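Cytochrome c (Pseudomonas aeruginosa, PDB 6RTE) oxidises dihydro-heme d1 to heme d1 as a dehydrogenase in heme d1 biosynthesis, pairing a heme c electron-transfer domain with an eight-bladed beta-propeller. Local coordinates at residues Y178-G190 against N221-W233. Residues are numbered along the deposited sequence; the frame is centred on the assembly and turned at random.
Sequences YALHGGPKFSPDG and NTRNLAVSDDGRW. With HEC (heme c), chain C.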
loop_
_atom_site.group_PDB
_atom_site.type_symbol
_atom_site.label_atom_id
_atom_site.label_comp_id
_atom_site.label_asym_id
_atom_site.label_seq_id
_atom_site.Cartn_x
_atom_site.Cartn_y
_atom_site.Cartn_z
ATOM N N TYR A 178 -8.260 -2.626 -10.770
ATOM C CA TYR A 178 -7.814 -1.267 -11.038
ATOM C C TYR A 178 -7.227 -0.625 -9.788
ATOM O O TYR A 178 -7.800 -0.704 -8.706
ATOM C CB TYR A 178 -9.000 -0.453 -11.572
ATOM C CG TYR A 178 -8.709 0.993 -11.853
ATOM C CD1 TYR A 178 -8.079 1.383 -13.026
ATOM C CD2 TYR A 178 -9.092 1.983 -10.950
ATOM C CE1 TYR A 178 -7.827 2.715 -13.289
ATOM C CE2 TYR A 178 -8.845 3.316 -11.208
ATOM C CZ TYR A 178 -8.214 3.676 -12.376
ATOM O OH TYR A 178 -7.968 5.006 -12.629
ATOM N N ALA A 179 -6.066 0.014 -9.950
ATOM C CA ALA A 179 -5.442 0.846 -8.919
ATOM C C ALA A 179 -5.229 0.063 -7.615
ATOM O O ALA A 179 -5.847 0.315 -6.581
ATOM C CB ALA A 179 -6.282 2.110 -8.670
ATOM N N LEU A 180 -4.300 -0.881 -7.687
ATOM C CA LEU A 180 -3.928 -1.630 -6.495
ATOM C C LEU A 180 -3.383 -0.683 -5.425
ATOM O O LEU A 180 -2.674 0.280 -5.729
ATOM C CB LEU A 180 -2.880 -2.686 -6.835
ATOM C CG LEU A 180 -3.315 -3.803 -7.785
ATOM C CD1 LEU A 180 -2.185 -4.825 -7.939
ATOM C CD2 LEU A 180 -4.573 -4.470 -7.278
ATOM N N HIS A 181 -3.716 -0.973 -4.175
ATOM C CA HIS A 181 -3.420 -0.110 -3.039
ATOM C C HIS A 181 -2.689 -0.882 -1.956
ATOM O O HIS A 181 -3.090 -1.993 -1.614
ATOM C CB HIS A 181 -4.705 0.453 -2.401
ATOM C CG HIS A 181 -5.102 1.796 -2.908
ATOM N ND1 HIS A 181 -6.017 2.590 -2.253
ATOM C CD2 HIS A 181 -4.722 2.485 -4.011
ATOM C CE1 HIS A 181 -6.178 3.715 -2.927
ATOM N NE2 HIS A 181 -5.406 3.675 -3.997
ATOM N N GLY A 182 -1.651 -0.275 -1.391
ATOM C CA GLY A 182 -1.098 -0.742 -0.137
ATOM C C GLY A 182 -0.012 -1.788 -0.244
ATOM O O GLY A 182 0.571 -2.156 0.786
ATOM N N GLY A 183 0.293 -2.271 -1.442
ATOM C CA GLY A 183 1.306 -3.291 -1.594
ATOM C C GLY A 183 0.778 -4.658 -1.189
ATOM O O GLY A 183 -0.025 -4.788 -0.263
ATOM N N PRO A 184 1.230 -5.700 -1.873
ATOM C CA PRO A 184 0.698 -7.037 -1.612
ATOM C C PRO A 184 1.187 -7.592 -0.285
ATOM O O PRO A 184 2.266 -7.250 0.199
ATOM C CB PRO A 184 1.257 -7.865 -2.777
ATOM C CG PRO A 184 2.563 -7.213 -3.072
ATOM C CD PRO A 184 2.357 -5.736 -2.829
ATOM N N LYS A 185 0.391 -8.499 0.279
ATOM C CA LYS A 185 0.792 -9.262 1.448
ATOM C C LYS A 185 0.844 -10.746 1.099
ATOM O O LYS A 185 0.157 -11.219 0.186
ATOM C CB LYS A 185 -0.164 -9.039 2.626
ATOM C CG LYS A 185 -0.258 -7.574 3.084
ATOM C CD LYS A 185 1.051 -7.072 3.703
ATOM C CE LYS A 185 0.820 -5.772 4.477
ATOM N NZ LYS A 185 0.307 -4.682 3.614
ATOM N N PHE A 186 1.661 -11.481 1.853
ATOM C CA PHE A 186 1.920 -12.877 1.590
ATOM C C PHE A 186 1.415 -13.745 2.731
ATOM O O PHE A 186 1.353 -13.317 3.892
ATOM C CB PHE A 186 3.425 -13.129 1.392
ATOM C CG PHE A 186 4.008 -12.450 0.185
ATOM C CD1 PHE A 186 4.496 -11.155 0.268
ATOM C CD2 PHE A 186 4.077 -13.109 -1.035
ATOM C CE1 PHE A 186 5.048 -10.523 -0.848
ATOM C CE2 PHE A 186 4.626 -12.488 -2.158
ATOM C CZ PHE A 186 5.121 -11.204 -2.066
ATOM N N SER A 187 1.053 -14.970 2.389
ATOM C CA SER A 187 0.896 -16.004 3.391
ATOM C C SER A 187 2.241 -16.277 4.076
ATOM O O SER A 187 3.299 -15.978 3.519
ATOM C CB SER A 187 0.367 -17.272 2.742
ATOM O OG SER A 187 1.270 -17.725 1.749
ATOM N N PRO A 188 2.218 -16.859 5.276
ATOM C CA PRO A 188 3.481 -17.081 6.020
ATOM C C PRO A 188 4.525 -17.902 5.272
ATOM O O PRO A 188 5.720 -17.660 5.456
ATOM C CB PRO A 188 3.011 -17.817 7.284
ATOM C CG PRO A 188 1.600 -17.326 7.493
ATOM C CD PRO A 188 1.024 -17.146 6.103
ATOM N N ASP A 189 4.116 -18.881 4.469
ATOM C CA ASP A 189 5.041 -19.687 3.687
ATOM C C ASP A 189 5.374 -19.060 2.335
ATOM O O ASP A 189 6.164 -19.632 1.580
ATOM C CB ASP A 189 4.464 -21.094 3.468
ATOM C CG ASP A 189 3.157 -21.084 2.670
ATOM O OD1 ASP A 189 2.694 -19.993 2.251
ATOM O OD2 ASP A 189 2.586 -22.174 2.461
ATOM N N GLY A 190 4.777 -17.922 2.006
ATOM C CA GLY A 190 5.105 -17.225 0.786
ATOM C C GLY A 190 4.450 -17.763 -0.462
ATOM O O GLY A 190 4.764 -17.286 -1.555
ATOM N N ASN A 221 -14.267 1.856 -0.926
ATOM C CA ASN A 221 -12.984 2.551 -0.993
ATOM C C ASN A 221 -12.119 1.951 0.106
ATOM O O ASN A 221 -12.431 2.084 1.301
ATOM C CB ASN A 221 -13.135 4.056 -0.829
ATOM C CG ASN A 221 -11.843 4.804 -1.104
ATOM O OD1 ASN A 221 -11.168 5.256 -0.184
ATOM N ND2 ASN A 221 -11.496 4.935 -2.371
ATOM N N THR A 222 -11.046 1.280 -0.296
ATOM C CA THR A 222 -10.240 0.456 0.596
ATOM C C THR A 222 -8.854 1.069 0.750
ATOM O O THR A 222 -8.318 1.658 -0.191
ATOM C CB THR A 222 -10.135 -0.969 0.050
ATOM O OG1 THR A 222 -11.424 -1.583 0.130
ATOM C CG2 THR A 222 -9.128 -1.810 0.846
ATOM N N ARG A 223 -8.291 0.951 1.950
ATOM C CA ARG A 223 -6.968 1.488 2.251
ATOM C C ARG A 223 -5.873 0.432 2.110
ATOM O O ARG A 223 -4.946 0.599 1.314
ATOM C CB ARG A 223 -6.956 2.097 3.660
ATOM C CG ARG A 223 -7.763 3.386 3.776
ATOM C CD ARG A 223 -7.007 4.592 3.209
ATOM N NE ARG A 223 -6.029 5.086 4.176
ATOM C CZ ARG A 223 -5.380 6.239 4.071
ATOM N NH1 ARG A 223 -5.580 7.033 3.028
ATOM N NH2 ARG A 223 -4.526 6.595 5.017
ATOM N N ASN A 224 -5.945 -0.649 2.871
ATOM C CA ASN A 224 -4.967 -1.719 2.728
ATOM C C ASN A 224 -5.516 -2.964 3.410
ATOM O O ASN A 224 -6.646 -2.984 3.918
ATOM C CB ASN A 224 -3.586 -1.309 3.281
ATOM C CG ASN A 224 -3.505 -1.376 4.799
ATOM O OD1 ASN A 224 -4.445 -1.038 5.508
ATOM N ND2 ASN A 224 -2.362 -1.832 5.304
ATOM N N LEU A 225 -4.721 -4.029 3.388
ATOM C CA LEU A 225 -5.099 -5.245 4.092
ATOM C C LEU A 225 -3.876 -5.831 4.766
ATOM O O LEU A 225 -2.739 -5.425 4.514
ATOM C CB LEU A 225 -5.762 -6.270 3.154
ATOM C CG LEU A 225 -4.999 -6.792 1.939
ATOM C CD1 LEU A 225 -3.867 -7.735 2.320
ATOM C CD2 LEU A 225 -6.000 -7.493 1.023
ATOM N N ALA A 226 -4.133 -6.795 5.644
ATOM C CA ALA A 226 -3.094 -7.459 6.413
ATOM C C ALA A 226 -3.499 -8.921 6.540
ATOM O O ALA A 226 -4.685 -9.257 6.517
ATOM C CB ALA A 226 -2.904 -6.806 7.794
ATOM N N VAL A 227 -2.494 -9.783 6.618
ATOM C CA VAL A 227 -2.678 -11.230 6.751
ATOM C C VAL A 227 -2.138 -11.646 8.109
ATOM O O VAL A 227 -1.041 -11.228 8.503
ATOM C CB VAL A 227 -1.978 -11.985 5.610
ATOM C CG1 VAL A 227 -2.206 -13.522 5.714
ATOM C CG2 VAL A 227 -2.460 -11.448 4.254
ATOM N N SER A 228 -2.909 -12.455 8.831
ATOM C CA SER A 228 -2.471 -12.895 10.155
ATOM C C SER A 228 -1.250 -13.780 10.016
ATOM O O SER A 228 -1.041 -14.429 8.981
ATOM C CB SER A 228 -3.607 -13.621 10.890
ATOM O OG SER A 228 -4.076 -14.778 10.198
ATOM N N ASP A 229 -0.406 -13.792 11.060
ATOM C CA ASP A 229 0.878 -14.485 10.947
ATOM C C ASP A 229 0.726 -15.997 10.962
ATOM O O ASP A 229 1.683 -16.702 10.603
ATOM C CB ASP A 229 1.843 -14.041 12.063
ATOM C CG ASP A 229 1.579 -14.723 13.392
ATOM O OD1 ASP A 229 0.654 -14.305 14.121
ATOM O OD2 ASP A 229 2.314 -15.685 13.720
ATOM N N ASP A 230 -0.426 -16.514 11.364
ATOM C CA ASP A 230 -0.720 -17.935 11.233
ATOM C C ASP A 230 -1.376 -18.276 9.902
ATOM O O ASP A 230 -1.707 -19.444 9.673
ATOM C CB ASP A 230 -1.609 -18.411 12.390
ATOM C CG ASP A 230 -2.959 -17.696 12.458
ATOM O OD1 ASP A 230 -3.282 -16.911 11.539
ATOM O OD2 ASP A 230 -3.691 -17.915 13.460
ATOM N N GLY A 231 -1.595 -17.286 9.029
ATOM C CA GLY A 231 -2.123 -17.521 7.705
ATOM C C GLY A 231 -3.619 -17.709 7.609
ATOM O O GLY A 231 -4.116 -17.976 6.516
ATOM N N ARG A 232 -4.362 -17.568 8.708
ATOM C CA ARG A 232 -5.783 -17.893 8.677
ATOM C C ARG A 232 -6.673 -16.748 8.189
ATOM O O ARG A 232 -7.715 -17.016 7.576
ATOM C CB ARG A 232 -6.263 -18.307 10.073
ATOM C CG ARG A 232 -5.655 -19.607 10.602
ATOM C CD ARG A 232 -6.118 -19.914 12.008
ATOM N NE ARG A 232 -7.539 -20.285 12.080
ATOM C CZ ARG A 232 -8.225 -20.390 13.209
ATOM N NH1 ARG A 232 -7.641 -20.138 14.370
ATOM N NH2 ARG A 232 -9.500 -20.754 13.189
ATOM N N TRP A 233 -6.290 -15.495 8.437
ATOM C CA TRP A 233 -7.199 -14.363 8.319
ATOM C C TRP A 233 -6.631 -13.260 7.442
ATOM O O TRP A 233 -5.443 -12.949 7.507
ATOM C CB TRP A 233 -7.511 -13.759 9.705
ATOM C CG TRP A 233 -7.825 -14.777 10.769
ATOM C CD1 TRP A 233 -7.078 -15.068 11.870
ATOM C CD2 TRP A 233 -8.960 -15.634 10.814
ATOM N NE1 TRP A 233 -7.686 -16.057 12.603
ATOM C CE2 TRP A 233 -8.843 -16.421 11.972
ATOM C CE3 TRP A 233 -10.070 -15.813 9.987
ATOM C CZ2 TRP A 233 -9.782 -17.384 12.317
ATOM C CZ3 TRP A 233 -11.002 -16.761 10.328
ATOM C CH2 TRP A 233 -10.856 -17.540 11.481
HETATM FE FE HEC C . -14.947 6.471 -17.695
HETATM C CHA HEC C . -11.919 6.217 -16.242
HETATM C CHB HEC C . -15.497 9.483 -16.113
HETATM C CHC HEC C . -17.917 6.906 -19.473
HETATM C CHD HEC C . -14.753 3.313 -18.866
HETATM N NA HEC C . -13.926 7.634 -16.437
HETATM C C1A HEC C . -12.674 7.331 -15.957
HETATM C C2A HEC C . -12.245 8.365 -15.089
HETATM C C3A HEC C . -13.243 9.283 -15.055
HETATM C C4A HEC C . -14.296 8.829 -15.887
HETATM C CMA HEC C . -13.231 10.551 -14.256
HETATM C CAA HEC C . -10.930 8.429 -14.344
HETATM C CBA HEC C . -11.095 7.687 -13.006
HETATM C CGA HEC C . -9.852 7.556 -12.160
HETATM O O1A HEC C . -9.884 6.839 -11.128
HETATM O O2A HEC C . -8.801 8.129 -12.467
HETATM N NB HEC C . -16.442 7.942 -17.768
HETATM C C1B HEC C . -16.459 9.058 -17.045
HETATM C C2B HEC C . -17.634 9.805 -17.354
HETATM C C3B HEC C . -18.332 9.112 -18.304
HETATM C C4B HEC C . -17.530 7.894 -18.556
HETATM C CMB HEC C . -18.011 11.122 -16.740
HETATM C CAB HEC C . -19.598 9.405 -19.035
HETATM C CBB HEC C . -19.638 10.886 -19.410
HETATM N NC HEC C . -16.145 5.327 -18.965
HETATM C C1C HEC C . -17.303 5.662 -19.579
HETATM C C2C HEC C . -17.752 4.556 -20.332
HETATM C C3C HEC C . -16.836 3.526 -20.171
HETATM C C4C HEC C . -15.837 4.029 -19.287
HETATM C CMC HEC C . -19.010 4.564 -21.148
HETATM C CAC HEC C . -16.801 2.138 -20.679
HETATM C CBC HEC C . -16.612 1.864 -22.166
HETATM N ND HEC C . -13.647 5.093 -17.584
HETATM C C1D HEC C . -13.724 3.870 -18.114
HETATM C C2D HEC C . -12.512 3.099 -17.805
HETATM C C3D HEC C . -11.718 3.895 -17.084
HETATM C C4D HEC C . -12.459 5.153 -16.942
HETATM C CMD HEC C . -12.219 1.683 -18.226
HETATM C CAD HEC C . -10.365 3.547 -16.514
HETATM C CBD HEC C . -9.248 3.839 -17.520
HETATM C CGD HEC C . -7.873 3.515 -16.984
HETATM O O1D HEC C . -7.445 2.354 -17.067
HETATM O O2D HEC C . -7.153 4.381 -16.466
HETATM O O HOH W 1 -2.802 -3.813 1.147
HETATM O O HOH W 2 -0.076 -1.950 3.493
#
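H181 sends its ring NH, ND1, to the carbonyl O of T222 (3.2 Å, N-H...O 153°), lying in the carbonyl plane. Next along, G182 turns the chain at positive phi; a CB there would run into N224 CB and jam against the carbonyl O of H181, so glycine suits the corner. K185 and L225 slide past each other in opposite directions, K185 CG packing on L225 CD1 at 3.7 Å. A bend at chi2 (-67°) helps curl the lysine until NZ bonds weakly to L225 O (3.3 Å). Buried V227 turns toward K185 and packs CG2 against its CB, adding no polar atom. At the far end P188 lays CG 3.2 Å from D229 O and CD 3.6 Å from G231 CA, where glycine leaves room.

One water accepts from K185 NZ and N224 ND2 and donates to G182 O; another links G183 O to L225 N. N224 OD1 accepts from V273 N in the next blade, fixing the amide with ND2 facing its water.

Strands 183-186 and 221-227, the first of successive propeller blades, run nearly parallel (15°), yet side-chain-to-carbonyl bonds and two waters binding further backbone groups replace continuous sheet pairing.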